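PDB 5IFF: uncharacterized protein from Pyrococcus abyssi, which acts as the restriction DNA glycosylase R.PabI, binding double-stranded DNA as a tetramer and probably releasing adenine from its recognition sequence. Local coordinates for residues 76-79 and 80-83; 83-86 and 87-91; 202-205 and 206-210; 161-164 and 165-168. The protein carries 2 engineered substitutions. All coordinates share one frame; numbering follows the deposited sequence.

Interaction 1 (76-79 and 80-83); sequences VRLA and HEHG
His82 turns back onto Leu78 because its CG stands anti to the carbonyl carbon, beside the backbone N (chi1 -76°). This puts ND1 next to Leu78 O, to which it donates at 3.2 Å. The oxygen sits at the ring edge, near the ring plane. His82 N also donates to Leu78 O, at 3.2 Å. The two donors arrive from opposite faces of the carbonyl plane, and both bonds are bent (149° for ND1, 137° for N). The ND1 bond helps to fix the ring's rotation, while the two bonds together satisfy Leu78 O at the helix end. The ring also stacks on Phe7. Glu81 has a similar first torsion and is extended beyond CG. Its OE2 lies 3.5 Å from Arg77 CG and 3.9 Å from Leu78 CD2. The carboxylate therefore meets aliphatic carbon, while Arg77 NE stays 5.4 Å from Glu81 OE2. The guanidinium is engaged instead with Tyr68 O and, weakly, with Asp69. Val76 and Ala79 pack on helix 188-201. The backbone keeps its i to i+4 bonds, with Glu81 N donating to Arg77 O at 2.9 Å. It then tightens, and Gly83 N bonds to His80 O at 3.1 Å. This is a C-terminal helix end, with a glycine of positive phi after the first non-helical residue.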
ATOM      1  N   VAL A  76     -27.851  -9.408 -11.751  1.00 32.70           N
ATOM      2  CA  VAL A  76     -28.456 -10.162 -12.858  1.00 32.73           C
ATOM      3  C   VAL A  76     -29.013 -11.504 -12.389  1.00 31.78           C
ATOM      4  O   VAL A  76     -30.123 -11.882 -12.781  1.00 34.60           O
ATOM      5  CB  VAL A  76     -27.420 -10.353 -14.027  1.00 32.92           C
ATOM      6  CG1 VAL A  76     -27.923 -11.345 -15.095  1.00 33.91           C
ATOM      7  CG2 VAL A  76     -27.184  -8.967 -14.691  1.00 32.20           C
ATOM      8  N   ARG A  77     -28.285 -12.226 -11.545  1.00 33.94           N
ATOM      9  CA  ARG A  77     -28.799 -13.526 -11.108  1.00 37.57           C
ATOM     10  C   ARG A  77     -30.087 -13.275 -10.295  1.00 37.66           C
ATOM     11  O   ARG A  77     -31.087 -13.992 -10.450  1.00 36.65           O
ATOM     12  CB  ARG A  77     -27.764 -14.318 -10.299  1.00 41.47           C
ATOM     13  CG  ARG A  77     -28.273 -15.719  -9.921  1.00 52.17           C
ATOM     14  CD  ARG A  77     -27.252 -16.546  -9.146  1.00 57.22           C
ATOM     15  NE  ARG A  77     -26.107 -16.977  -9.957  1.00 56.69           N
ATOM     16  CZ  ARG A  77     -24.915 -16.397  -9.899  1.00 54.71           C
ATOM     17  NH1 ARG A  77     -23.920 -16.841 -10.639  1.00 50.76           N
ATOM     18  NH2 ARG A  77     -24.731 -15.364  -9.084  1.00 52.76           N
ATOM     19  N   LEU A  78     -30.077 -12.256  -9.434  1.00 35.36           N
ATOM     20  CA  LEU A  78     -31.292 -11.943  -8.644  1.00 37.25           C
ATOM     21  C   LEU A  78     -32.410 -11.464  -9.566  1.00 35.19           C
ATOM     22  O   LEU A  78     -33.567 -11.861  -9.380  1.00 37.82           O
ATOM     23  CB  LEU A  78     -31.024 -10.868  -7.575  1.00 38.09           C
ATOM     24  CG  LEU A  78     -30.266 -11.281  -6.315  1.00 41.80           C
ATOM     25  CD1 LEU A  78     -30.070 -10.029  -5.426  1.00 44.30           C
ATOM     26  CD2 LEU A  78     -30.948 -12.453  -5.569  1.00 45.58           C
ATOM     27  N   ALA A  79     -32.064 -10.635 -10.564  1.00 32.63           N
ATOM     28  CA  ALA A  79     -33.098 -10.145 -11.497  1.00 34.37           C
ATOM     29  C   ALA A  79     -33.766 -11.299 -12.264  1.00 36.41           C
ATOM     30  O   ALA A  79     -34.980 -11.321 -12.511  1.00 39.15           O
ATOM     31  CB  ALA A  79     -32.482  -9.146 -12.477  1.00 31.45           C
ATOM     32  N   HIS A  80     -32.945 -12.246 -12.706  1.00 35.70           N
ATOM     33  CA  HIS A  80     -33.509 -13.386 -13.430  1.00 35.48           C
ATOM     34  C   HIS A  80     -34.276 -14.324 -12.505  1.00 36.91           C
ATOM     35  O   HIS A  80     -35.377 -14.769 -12.845  1.00 38.94           O
ATOM     36  CB  HIS A  80     -32.394 -14.140 -14.181  1.00 33.77           C
ATOM     37  CG  HIS A  80     -32.912 -15.294 -14.960  1.00 38.72           C
ATOM     38  ND1 HIS A  80     -33.832 -15.158 -15.985  1.00 41.64           N
ATOM     39  CD2 HIS A  80     -32.732 -16.633 -14.796  1.00 42.13           C
ATOM     40  CE1 HIS A  80     -34.143 -16.357 -16.460  1.00 45.56           C
ATOM     41  NE2 HIS A  80     -33.486 -17.261 -15.749  1.00 45.22           N
ATOM     42  N   GLU A  81     -33.752 -14.605 -11.309  1.00 39.37           N
ATOM     43  CA  GLU A  81     -34.504 -15.410 -10.341  1.00 45.57           C
ATOM     44  C   GLU A  81     -35.947 -14.890 -10.157  1.00 45.13           C
ATOM     45  O   GLU A  81     -36.884 -15.674 -10.018  1.00 43.30           O
ATOM     46  CB  GLU A  81     -33.833 -15.432  -8.973  1.00 53.21           C
ATOM     47  CG  GLU A  81     -32.493 -16.130  -8.868  1.00 62.87           C
ATOM     48  CD  GLU A  81     -31.905 -16.002  -7.457  1.00 73.03           C
ATOM     49  OE1 GLU A  81     -32.704 -15.972  -6.472  1.00 77.56           O
ATOM     50  OE2 GLU A  81     -30.657 -15.918  -7.344  1.00 73.68           O
ATOM     51  N   HIS A  82     -36.113 -13.572 -10.164  1.00 41.74           N
ATOM     52  CA  HIS A  82     -37.367 -12.941  -9.781  1.00 46.77           C
ATOM     53  C   HIS A  82     -38.159 -12.449 -10.976  1.00 47.59           C
ATOM     54  O   HIS A  82     -39.094 -11.704 -10.802  1.00 49.09           O
ATOM     55  CB  HIS A  82     -37.101 -11.771  -8.781  1.00 45.86           C
ATOM     56  CG  HIS A  82     -36.793 -12.274  -7.412  1.00 50.48           C
ATOM     57  ND1 HIS A  82     -35.504 -12.412  -6.942  1.00 51.92           N
ATOM     58  CD2 HIS A  82     -37.588 -12.858  -6.488  1.00 55.40           C
ATOM     59  CE1 HIS A  82     -35.529 -12.985  -5.750  1.00 54.70           C
ATOM     60  NE2 HIS A  82     -36.784 -13.271  -5.458  1.00 58.52           N
ATOM     61  N   GLY A  83     -37.743 -12.822 -12.184  1.00 47.07           N
ATOM     62  CA  GLY A  83     -38.540 -12.516 -13.359  1.00 47.81           C
ATOM     63  C   GLY A  83     -38.441 -11.065 -13.807  1.00 45.40           C
ATOM     64  O   GLY A  83     -39.190 -10.628 -14.663  1.00 46.36           O
TER

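Interaction 2 (83-86 and 87-91)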
ATOM      1  N   GLY A  83     -37.743 -12.822 -12.184  1.00 47.07           N
ATOM      2  CA  GLY A  83     -38.540 -12.516 -13.359  1.00 47.81           C
ATOM      3  C   GLY A  83     -38.441 -11.065 -13.807  1.00 45.40           C
ATOM      4  O   GLY A  83     -39.190 -10.628 -14.663  1.00 46.36           O
ATOM      5  N   ILE A  84     -37.478 -10.326 -13.252  1.00 45.75           N
ATOM      6  CA  ILE A  84     -37.216  -8.972 -13.702  1.00 45.33           C
ATOM      7  C   ILE A  84     -36.490  -9.016 -15.048  1.00 41.91           C
ATOM      8  O   ILE A  84     -36.863  -8.323 -15.999  1.00 44.77           O
ATOM      9  CB  ILE A  84     -36.407  -8.196 -12.641  1.00 42.10           C
ATOM     10  CG1 ILE A  84     -37.311  -7.928 -11.410  1.00 42.11           C
ATOM     11  CG2 ILE A  84     -35.926  -6.844 -13.186  1.00 41.15           C
ATOM     12  CD1 ILE A  84     -36.483  -7.447 -10.142  1.00 37.68           C
ATOM     13  N   LEU A  85     -35.471  -9.848 -15.129  1.00 37.26           N
ATOM     14  CA  LEU A  85     -34.758 -10.036 -16.369  1.00 39.15           C
ATOM     15  C   LEU A  85     -35.224 -11.411 -16.916  1.00 37.92           C
ATOM     16  O   LEU A  85     -35.019 -12.457 -16.282  1.00 41.60           O
ATOM     17  CB  LEU A  85     -33.282  -9.941 -16.118  1.00 38.20           C
ATOM     18  CG  LEU A  85     -32.297  -9.675 -17.260  1.00 43.36           C
ATOM     19  CD1 LEU A  85     -32.285 -10.846 -18.170  1.00 48.33           C
ATOM     20  CD2 LEU A  85     -32.527  -8.425 -18.071  1.00 39.59           C
ATOM     21  N   THR A  86     -35.933 -11.382 -18.031  1.00 36.22           N
ATOM     22  CA  THR A  86     -36.676 -12.545 -18.484  1.00 37.48           C
ATOM     23  C   THR A  86     -35.767 -13.470 -19.289  1.00 37.79           C
ATOM     24  O   THR A  86     -34.649 -13.089 -19.650  1.00 37.26           O
ATOM     25  CB  THR A  86     -37.867 -12.174 -19.396  1.00 43.76           C
ATOM     26  OG1 THR A  86     -37.352 -11.481 -20.532  1.00 43.04           O
ATOM     27  CG2 THR A  86     -38.890 -11.284 -18.666  1.00 47.83           C
ATOM     28  N   TYR A  87     -36.265 -14.662 -19.578  1.00 38.40           N
ATOM     29  CA  TYR A  87     -35.481 -15.552 -20.442  1.00 40.46           C
ATOM     30  C   TYR A  87     -35.270 -14.876 -21.765  1.00 35.29           C
ATOM     31  O   TYR A  87     -34.173 -14.892 -22.295  1.00 36.39           O
ATOM     32  CB  TYR A  87     -36.211 -16.896 -20.675  1.00 41.85           C
ATOM     33  CG  TYR A  87     -36.114 -17.778 -19.485  1.00 45.84           C
ATOM     34  CD1 TYR A  87     -35.012 -18.624 -19.309  1.00 47.75           C
ATOM     35  CD2 TYR A  87     -37.102 -17.756 -18.507  1.00 52.34           C
ATOM     36  CE1 TYR A  87     -34.905 -19.444 -18.196  1.00 51.64           C
ATOM     37  CE2 TYR A  87     -37.008 -18.571 -17.392  1.00 56.45           C
ATOM     38  CZ  TYR A  87     -35.905 -19.410 -17.240  1.00 55.57           C
ATOM     39  OH  TYR A  87     -35.817 -20.226 -16.130  1.00 59.56           O
ATOM     40  N   ASN A  88     -36.349 -14.250 -22.271  1.00 37.48           N
ATOM     41  CA  ASN A  88     -36.252 -13.607 -23.556  1.00 39.93           C
ATOM     42  C   ASN A  88     -35.185 -12.490 -23.535  1.00 39.31           C
ATOM     43  O   ASN A  88     -34.485 -12.290 -24.522  1.00 39.50           O
ATOM     44  CB  ASN A  88     -37.587 -13.045 -23.978  1.00 44.05           C
ATOM     45  CG  ASN A  88     -37.548 -12.463 -25.367  1.00 46.65           C
ATOM     46  OD1 ASN A  88     -37.606 -13.178 -26.342  1.00 51.58           O
ATOM     47  ND2 ASN A  88     -37.480 -11.166 -25.461  1.00 45.82           N
ATOM     48  N   ASP A  89     -35.130 -11.742 -22.424  1.00 38.16           N
ATOM     49  CA  ASP A  89     -34.105 -10.716 -22.274  1.00 37.61           C
ATOM     50  C   ASP A  89     -32.712 -11.363 -22.442  1.00 37.26           C
ATOM     51  O   ASP A  89     -31.803 -10.797 -23.091  1.00 37.23           O
ATOM     52  CB  ASP A  89     -34.177 -10.051 -20.902  1.00 34.73           C
ATOM     53  CG  ASP A  89     -35.376  -9.106 -20.751  1.00 38.71           C
ATOM     54  OD1 ASP A  89     -35.938  -8.613 -21.746  1.00 38.06           O
ATOM     55  OD2 ASP A  89     -35.752  -8.860 -19.589  1.00 39.74           O
ATOM     56  N   ILE A  90     -32.526 -12.530 -21.799  1.00 34.09           N
ATOM     57  CA  ILE A  90     -31.202 -13.174 -21.807  1.00 31.49           C
ATOM     58  C   ILE A  90     -30.897 -13.680 -23.223  1.00 32.90           C
ATOM     59  O   ILE A  90     -29.766 -13.510 -23.718  1.00 34.77           O
ATOM     60  CB  ILE A  90     -31.104 -14.324 -20.759  1.00 35.22           C
ATOM     61  CG1 ILE A  90     -31.063 -13.707 -19.356  1.00 38.17           C
ATOM     62  CG2 ILE A  90     -29.780 -15.089 -20.869  1.00 35.73           C
ATOM     63  CD1 ILE A  90     -31.315 -14.744 -18.272  1.00 40.62           C
ATOM     64  N   TYR A  91     -31.901 -14.253 -23.894  1.00 33.46           N
ATOM     65  CA  TYR A  91     -31.669 -14.734 -25.267  1.00 36.31           C
ATOM     66  C   TYR A  91     -31.258 -13.598 -26.201  1.00 43.04           C
ATOM     67  O   TYR A  91     -30.437 -13.786 -27.112  1.00 34.39           O
ATOM     68  CB  TYR A  91     -32.914 -15.413 -25.850  1.00 37.29           C
ATOM     69  CG  TYR A  91     -33.456 -16.550 -25.043  1.00 36.71           C
ATOM     70  CD1 TYR A  91     -32.622 -17.340 -24.226  1.00 39.02           C
ATOM     71  CD2 TYR A  91     -34.823 -16.848 -25.099  1.00 38.62           C
ATOM     72  CE1 TYR A  91     -33.195 -18.435 -23.489  1.00 37.89           C
ATOM     73  CE2 TYR A  91     -35.368 -17.880 -24.393  1.00 43.09           C
ATOM     74  CZ  TYR A  91     -34.553 -18.660 -23.580  1.00 40.35           C
ATOM     75  OH  TYR A  91     -35.188 -19.667 -22.881  1.00 47.22           O
TER
HETATM   76  O   HOH W   1     -37.547  -7.193 -19.096  1.00 46.45           O
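Thr86 and Asp89 lie across one another, each side chain reaching for the other's backbone N-H. Asp89 N donates to Thr86 OG1 at 2.9 Å. In return, Thr86 N donates to Asp89 OD2 at 3.0 Å, and this bond is nearly straight (172°). The donor meets OD2 from above the carboxylate plane, 43° out of it. With OG1 between its own backbone N and carbonyl carbon (chi1 60°), Thr86 is placed to accept from Asp89 N at the start of the helix. The pair is a capping box, with Thr86 as N-cap. Asp89 OD1 has a long, weak ion pair with Lys192. Leu85 runs aslant beneath the cap. Its CD1 lies 3.4 Å from Asp89 CB and only 3.3 Å from Ile90 CG1, a tight carbon contact. The first helical turn closes with Ile90 N on Thr86 O at 3.1 Å. With an alanine in place of Asp89, Thr86 N would probably lose its acceptor and the cap would keep just one of its two bonds. The negative carboxylate stands at a helix N terminus, where it is likely to be favoured by the positive end of the helix dipole.

Interaction 3 (202-205 and 206-210); sequences SETH and KNDIV
Lys206 N donates to Ser202 O at 2.9 Å, nearly along the C=O axis. Ser202 does two jobs. Its carbonyl starts the i to i+4 bonds, and its OG takes His205 N at 2.9 Å as an N-cap bond. The Lys206 side chain leaves with CG anti to the backbone N (chi1 177°) and bends at chi3, which carries the ammonium away from residues 202-205. There Lys206 NZ is gripped by three oxygens, Val100 O, Ala97 O and Tyr103 OH. Glu203 OE2 stays 5.9 Å from Lys206 NZ. Asn207 folds over the carbonyl of Glu203, with Asn207 CG 3.2 Å from Glu203 O. The amide and the Glu203 carboxylate are turned 66° apart, and Asn207 ND2 lies 3.8 Å from Glu203 CG. His205 and Asp208, three residues apart, share Tyr62 OH as a partner: His205 ND1 and Asp208 OD2, themselves 4.5 Å apart, both bond to that hydroxyl. Ile209 CG1 rests 3.3 Å from His205 O. His205, its side chain about 6 Å from that of the adenine-binding Val158, meets Phe198 of helix 188-201 edge-to-face and touches strand 154-163, while Ile209 packs on helix 188-201 and Val210 on helix 87-99.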
ATOM      1  N   SER A 202     -14.092  -6.186 -24.534  1.00 29.80           N
ATOM      2  CA  SER A 202     -13.004  -7.076 -24.986  1.00 31.35           C
ATOM      3  C   SER A 202     -13.554  -8.459 -25.256  1.00 36.25           C
ATOM      4  O   SER A 202     -14.589  -8.836 -24.660  1.00 32.97           O
ATOM      5  CB  SER A 202     -11.895  -7.198 -23.956  1.00 33.78           C
ATOM      6  OG  SER A 202     -12.318  -7.935 -22.806  1.00 34.57           O
ATOM      7  N   GLU A 203     -12.842  -9.245 -26.069  1.00 36.82           N
ATOM      8  CA  GLU A 203     -13.316 -10.604 -26.328  1.00 36.47           C
ATOM      9  C   GLU A 203     -13.358 -11.393 -25.025  1.00 33.68           C
ATOM     10  O   GLU A 203     -14.245 -12.184 -24.790  1.00 34.14           O
ATOM     11  CB  GLU A 203     -12.424 -11.328 -27.352  1.00 40.53           C
ATOM     12  CG  GLU A 203     -12.987 -12.697 -27.737  1.00 43.36           C
ATOM     13  CD  GLU A 203     -12.303 -13.323 -28.944  1.00 53.86           C
ATOM     14  OE1 GLU A 203     -11.365 -12.724 -29.489  1.00 53.55           O
ATOM     15  OE2 GLU A 203     -12.723 -14.423 -29.346  1.00 67.38           O
ATOM     16  N   THR A 204     -12.378 -11.184 -24.164  1.00 33.68           N
ATOM     17  CA  THR A 204     -12.343 -11.914 -22.908  1.00 36.09           C
ATOM     18  C   THR A 204     -13.542 -11.575 -22.029  1.00 35.63           C
ATOM     19  O   THR A 204     -14.178 -12.468 -21.432  1.00 35.65           O
ATOM     20  CB  THR A 204     -11.039 -11.622 -22.139  1.00 40.70           C
ATOM     21  OG1 THR A 204      -9.936 -12.117 -22.910  1.00 44.85           O
ATOM     22  CG2 THR A 204     -11.045 -12.362 -20.804  1.00 42.10           C
ATOM     23  N   HIS A 205     -13.869 -10.283 -21.963  1.00 32.80           N
ATOM     24  CA  HIS A 205     -15.043  -9.894 -21.178  1.00 31.12           C
ATOM     25  C   HIS A 205     -16.304 -10.497 -21.771  1.00 30.08           C
ATOM     26  O   HIS A 205     -17.141 -10.979 -21.025  1.00 29.70           O
ATOM     27  CB  HIS A 205     -15.195  -8.365 -21.102  1.00 31.14           C
ATOM     28  CG  HIS A 205     -14.271  -7.703 -20.119  1.00 34.85           C
ATOM     29  ND1 HIS A 205     -14.048  -8.211 -18.851  1.00 36.66           N
ATOM     30  CD2 HIS A 205     -13.490  -6.603 -20.230  1.00 36.38           C
ATOM     31  CE1 HIS A 205     -13.162  -7.430 -18.226  1.00 40.67           C
ATOM     32  NE2 HIS A 205     -12.819  -6.450 -19.043  1.00 36.74           N
ATOM     33  N   LYS A 206     -16.432 -10.450 -23.094  1.00 28.75           N
ATOM     34  CA  LYS A 206     -17.623 -11.042 -23.755  1.00 29.46           C
ATOM     35  C   LYS A 206     -17.754 -12.542 -23.412  1.00 31.36           C
ATOM     36  O   LYS A 206     -18.855 -13.047 -23.081  1.00 33.42           O
ATOM     37  CB  LYS A 206     -17.532 -10.864 -25.289  1.00 31.75           C
ATOM     38  CG  LYS A 206     -18.731 -11.531 -26.017  1.00 37.11           C
ATOM     39  CD  LYS A 206     -18.723 -11.328 -27.548  1.00 37.00           C
ATOM     40  CE  LYS A 206     -18.193 -12.519 -28.256  1.00 35.91           C
ATOM     41  NZ  LYS A 206     -18.279 -12.412 -29.791  1.00 36.31           N
ATOM     42  N   ASN A 207     -16.634 -13.257 -23.523  1.00 32.44           N
ATOM     43  CA  ASN A 207     -16.637 -14.678 -23.233  1.00 34.69           C
ATOM     44  C   ASN A 207     -17.088 -14.910 -21.816  1.00 34.20           C
ATOM     45  O   ASN A 207     -17.873 -15.834 -21.561  1.00 32.06           O
ATOM     46  CB  ASN A 207     -15.235 -15.289 -23.453  1.00 34.60           C
ATOM     47  CG  ASN A 207     -14.858 -15.337 -24.927  1.00 39.34           C
ATOM     48  OD1 ASN A 207     -15.721 -15.273 -25.818  1.00 40.23           O
ATOM     49  ND2 ASN A 207     -13.582 -15.480 -25.194  1.00 43.58           N
ATOM     50  N   ASP A 208     -16.615 -14.054 -20.901  1.00 34.04           N
ATOM     51  CA  ASP A 208     -17.015 -14.185 -19.502  1.00 33.26           C
ATOM     52  C   ASP A 208     -18.508 -13.987 -19.348  1.00 33.02           C
ATOM     53  O   ASP A 208     -19.154 -14.747 -18.626  1.00 31.02           O
ATOM     54  CB  ASP A 208     -16.314 -13.190 -18.583  1.00 31.48           C
ATOM     55  CG  ASP A 208     -14.858 -13.520 -18.338  1.00 38.77           C
ATOM     56  OD1 ASP A 208     -14.433 -14.678 -18.606  1.00 37.80           O
ATOM     57  OD2 ASP A 208     -14.166 -12.611 -17.814  1.00 40.31           O
ATOM     58  N   ILE A 209     -19.029 -12.920 -19.970  1.00 32.93           N
ATOM     59  CA  ILE A 209     -20.452 -12.612 -19.860  1.00 31.39           C
ATOM     60  C   ILE A 209     -21.303 -13.729 -20.483  1.00 31.00           C
ATOM     61  O   ILE A 209     -22.314 -14.112 -19.910  1.00 30.28           O
ATOM     62  CB  ILE A 209     -20.824 -11.276 -20.556  1.00 29.57           C
ATOM     63  CG1 ILE A 209     -20.107 -10.101 -19.870  1.00 30.78           C
ATOM     64  CG2 ILE A 209     -22.385 -11.050 -20.542  1.00 25.51           C
ATOM     65  CD1 ILE A 209     -20.442 -10.005 -18.325  1.00 28.92           C
ATOM     66  N   VAL A 210     -20.911 -14.225 -21.661  1.00 28.96           N
ATOM     67  CA  VAL A 210     -21.728 -15.282 -22.311  1.00 30.39           C
ATOM     68  C   VAL A 210     -21.827 -16.574 -21.481  1.00 31.76           C
ATOM     69  O   VAL A 210     -22.908 -17.136 -21.320  1.00 30.43           O
ATOM     70  CB  VAL A 210     -21.169 -15.553 -23.721  1.00 33.89           C
ATOM     71  CG1 VAL A 210     -21.758 -16.809 -24.334  1.00 34.87           C
ATOM     72  CG2 VAL A 210     -21.419 -14.360 -24.589  1.00 32.38           C
TER

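Interaction 4 (161-164 and 165-168); sequences CIPL and TNVE
Ile162 meets Val167 through its CG2, which lies 4.1 Å from Val167 CG1. The two side chains cross at about a right angle, and both also touch Tyr184 of strand 181-186. Pro163 ends the strand. Its O accepts from Asn166 N at 2.8 Å, with the donor well above the carbonyl plane (54° out of it). This i to i+3 bond closes a 3-10 turn, in which the chain leaves strand 154-163 for the loop that leads to strand 181-186. Strand 154-163 also carries Val158, an adenine-binding residue. The proline ring has a polar neighbour at each of two places. Thr165 OG1 lies 3.6 Å from Pro163 CB, and Asn166 ND2 is 3.9 Å from Pro163 CD. ND2 is held by Ser137 O and Glu139 OE2, so the amide ties the turn to the loop before strand 140-147. With a leucine in place of Asn166, those two oxygens would probably be left without their shared donor. The Leu164 side chain touches Phe45, Leu171 and strand 54-59. Leu164 O takes a weak bond from Val167 N at 3.4 Å. Val167 CG2 stands between the backbone N and carbonyl carbon of its own residue, which brings it to 3.3 Å from Leu164 O.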
ATOM      1  N   CYS A 161     -22.459   5.740 -14.229  1.00 31.93           N
ATOM      2  CA  CYS A 161     -22.511   7.018 -13.530  1.00 33.42           C
ATOM      3  C   CYS A 161     -23.992   7.260 -13.227  1.00 32.35           C
ATOM      4  O   CYS A 161     -24.781   7.422 -14.156  1.00 30.94           O
ATOM      5  CB  CYS A 161     -21.973   8.160 -14.385  1.00 34.13           C
ATOM      6  SG  CYS A 161     -20.150   7.975 -14.605  1.00 41.04           S
ATOM      7  N   ILE A 162     -24.327   7.272 -11.944  1.00 30.02           N
ATOM      8  CA  ILE A 162     -25.711   7.315 -11.477  1.00 29.33           C
ATOM      9  C   ILE A 162     -26.019   8.721 -10.971  1.00 33.24           C
ATOM     10  O   ILE A 162     -25.417   9.132 -10.005  1.00 32.17           O
ATOM     11  CB  ILE A 162     -25.947   6.343 -10.331  1.00 30.66           C
ATOM     12  CG1 ILE A 162     -25.744   4.867 -10.832  1.00 31.56           C
ATOM     13  CG2 ILE A 162     -27.420   6.463  -9.887  1.00 29.39           C
ATOM     14  CD1 ILE A 162     -25.475   3.853  -9.697  1.00 31.55           C
ATOM     15  N   PRO A 163     -26.979   9.435 -11.582  1.00 33.52           N
ATOM     16  CA  PRO A 163     -27.279  10.794 -11.042  1.00 35.43           C
ATOM     17  C   PRO A 163     -27.710  10.774  -9.569  1.00 35.19           C
ATOM     18  O   PRO A 163     -28.541   9.934  -9.175  1.00 32.97           O
ATOM     19  CB  PRO A 163     -28.427  11.290 -11.927  1.00 35.34           C
ATOM     20  CG  PRO A 163     -28.277  10.440 -13.242  1.00 34.33           C
ATOM     21  CD  PRO A 163     -27.799   9.102 -12.759  1.00 33.46           C
ATOM     22  N   LEU A 164     -27.167  11.677  -8.762  1.00 31.12           N
ATOM     23  CA  LEU A 164     -27.608  11.758  -7.378  1.00 31.07           C
ATOM     24  C   LEU A 164     -29.116  12.049  -7.287  1.00 34.89           C
ATOM     25  O   LEU A 164     -29.745  11.812  -6.257  1.00 37.77           O
ATOM     26  CB  LEU A 164     -26.867  12.850  -6.602  1.00 33.69           C
ATOM     27  CG  LEU A 164     -25.395  12.529  -6.255  1.00 37.39           C
ATOM     28  CD1 LEU A 164     -24.949  13.679  -5.302  1.00 41.04           C
ATOM     29  CD2 LEU A 164     -25.248  11.162  -5.614  1.00 37.38           C
ATOM     30  N   THR A 165     -29.688  12.589  -8.349  1.00 33.47           N
ATOM     31  CA  THR A 165     -31.116  12.917  -8.280  1.00 33.76           C
ATOM     32  C   THR A 165     -31.927  11.630  -8.371  1.00 33.54           C
ATOM     33  O   THR A 165     -33.147  11.671  -8.268  1.00 35.36           O
ATOM     34  CB  THR A 165     -31.556  13.850  -9.406  1.00 37.23           C
ATOM     35  OG1 THR A 165     -31.117  13.306 -10.648  1.00 39.58           O
ATOM     36  CG2 THR A 165     -30.959  15.214  -9.239  1.00 37.62           C
ATOM     37  N   ASN A 166     -31.249  10.513  -8.673  1.00 34.32           N
ATOM     38  CA  ASN A 166     -31.909   9.209  -8.836  1.00 34.68           C
ATOM     39  C   ASN A 166     -31.766   8.273  -7.653  1.00 33.81           C
ATOM     40  O   ASN A 166     -32.181   7.117  -7.745  1.00 34.03           O
ATOM     41  CB  ASN A 166     -31.408   8.445 -10.087  1.00 34.87           C
ATOM     42  CG  ASN A 166     -31.921   9.053 -11.365  1.00 37.29           C
ATOM     43  OD1 ASN A 166     -32.571  10.082 -11.333  1.00 40.38           O
ATOM     44  ND2 ASN A 166     -31.605   8.452 -12.481  1.00 33.32           N
ATOM     45  N   VAL A 167     -31.210   8.755  -6.548  1.00 32.96           N
ATOM     46  CA  VAL A 167     -31.066   7.893  -5.381  1.00 31.24           C
ATOM     47  C   VAL A 167     -31.923   8.374  -4.216  1.00 34.01           C
ATOM     48  O   VAL A 167     -32.408   9.495  -4.249  1.00 35.90           O
ATOM     49  CB  VAL A 167     -29.578   7.822  -4.913  1.00 31.06           C
ATOM     50  CG1 VAL A 167     -28.759   7.246  -6.048  1.00 32.22           C
ATOM     51  CG2 VAL A 167     -29.082   9.167  -4.442  1.00 34.88           C
ATOM     52  N   GLU A 168     -32.067   7.536  -3.185  1.00 33.18           N
ATOM     53  CA  GLU A 168     -32.834   7.881  -1.983  1.00 41.49           C
ATOM     54  C   GLU A 168     -31.991   7.653  -0.737  1.00 39.74           C
ATOM     55  O   GLU A 168     -31.139   6.761  -0.714  1.00 37.24           O
ATOM     56  CB  GLU A 168     -34.102   7.028  -1.836  1.00 53.46           C
ATOM     57  CG  GLU A 168     -34.943   6.794  -3.074  1.00 67.52           C
ATOM     58  CD  GLU A 168     -36.165   5.896  -2.756  1.00 80.71           C
ATOM     59  OE1 GLU A 168     -36.737   6.027  -1.649  1.00 80.16           O
ATOM     60  OE2 GLU A 168     -36.547   5.056  -3.599  1.00 79.26           O
TER

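In the fold
From the N terminus, interaction 1 comes first, at the end of helix 72-81. Interaction 2 follows directly and shares Gly83 with it. The two touch: Ala79 O takes Leu85 N, and His80 ND1 meets Leu85 O. Together they turn the chain from helix 72-81 into helix 87-99. Interaction 4 comes next, where the chain leaves strand 154-163 of the large antiparallel sheet. Interaction 3 is last, at the start of helix 203-216. Each closes a short local turn, and none nests in or crosses another. Interactions 3 and 4 lie on opposite sides of the chain's centre, their centres about 28 Å apart. Helices 188-201 and 203-216 pack against residues of interactions 1 and 2.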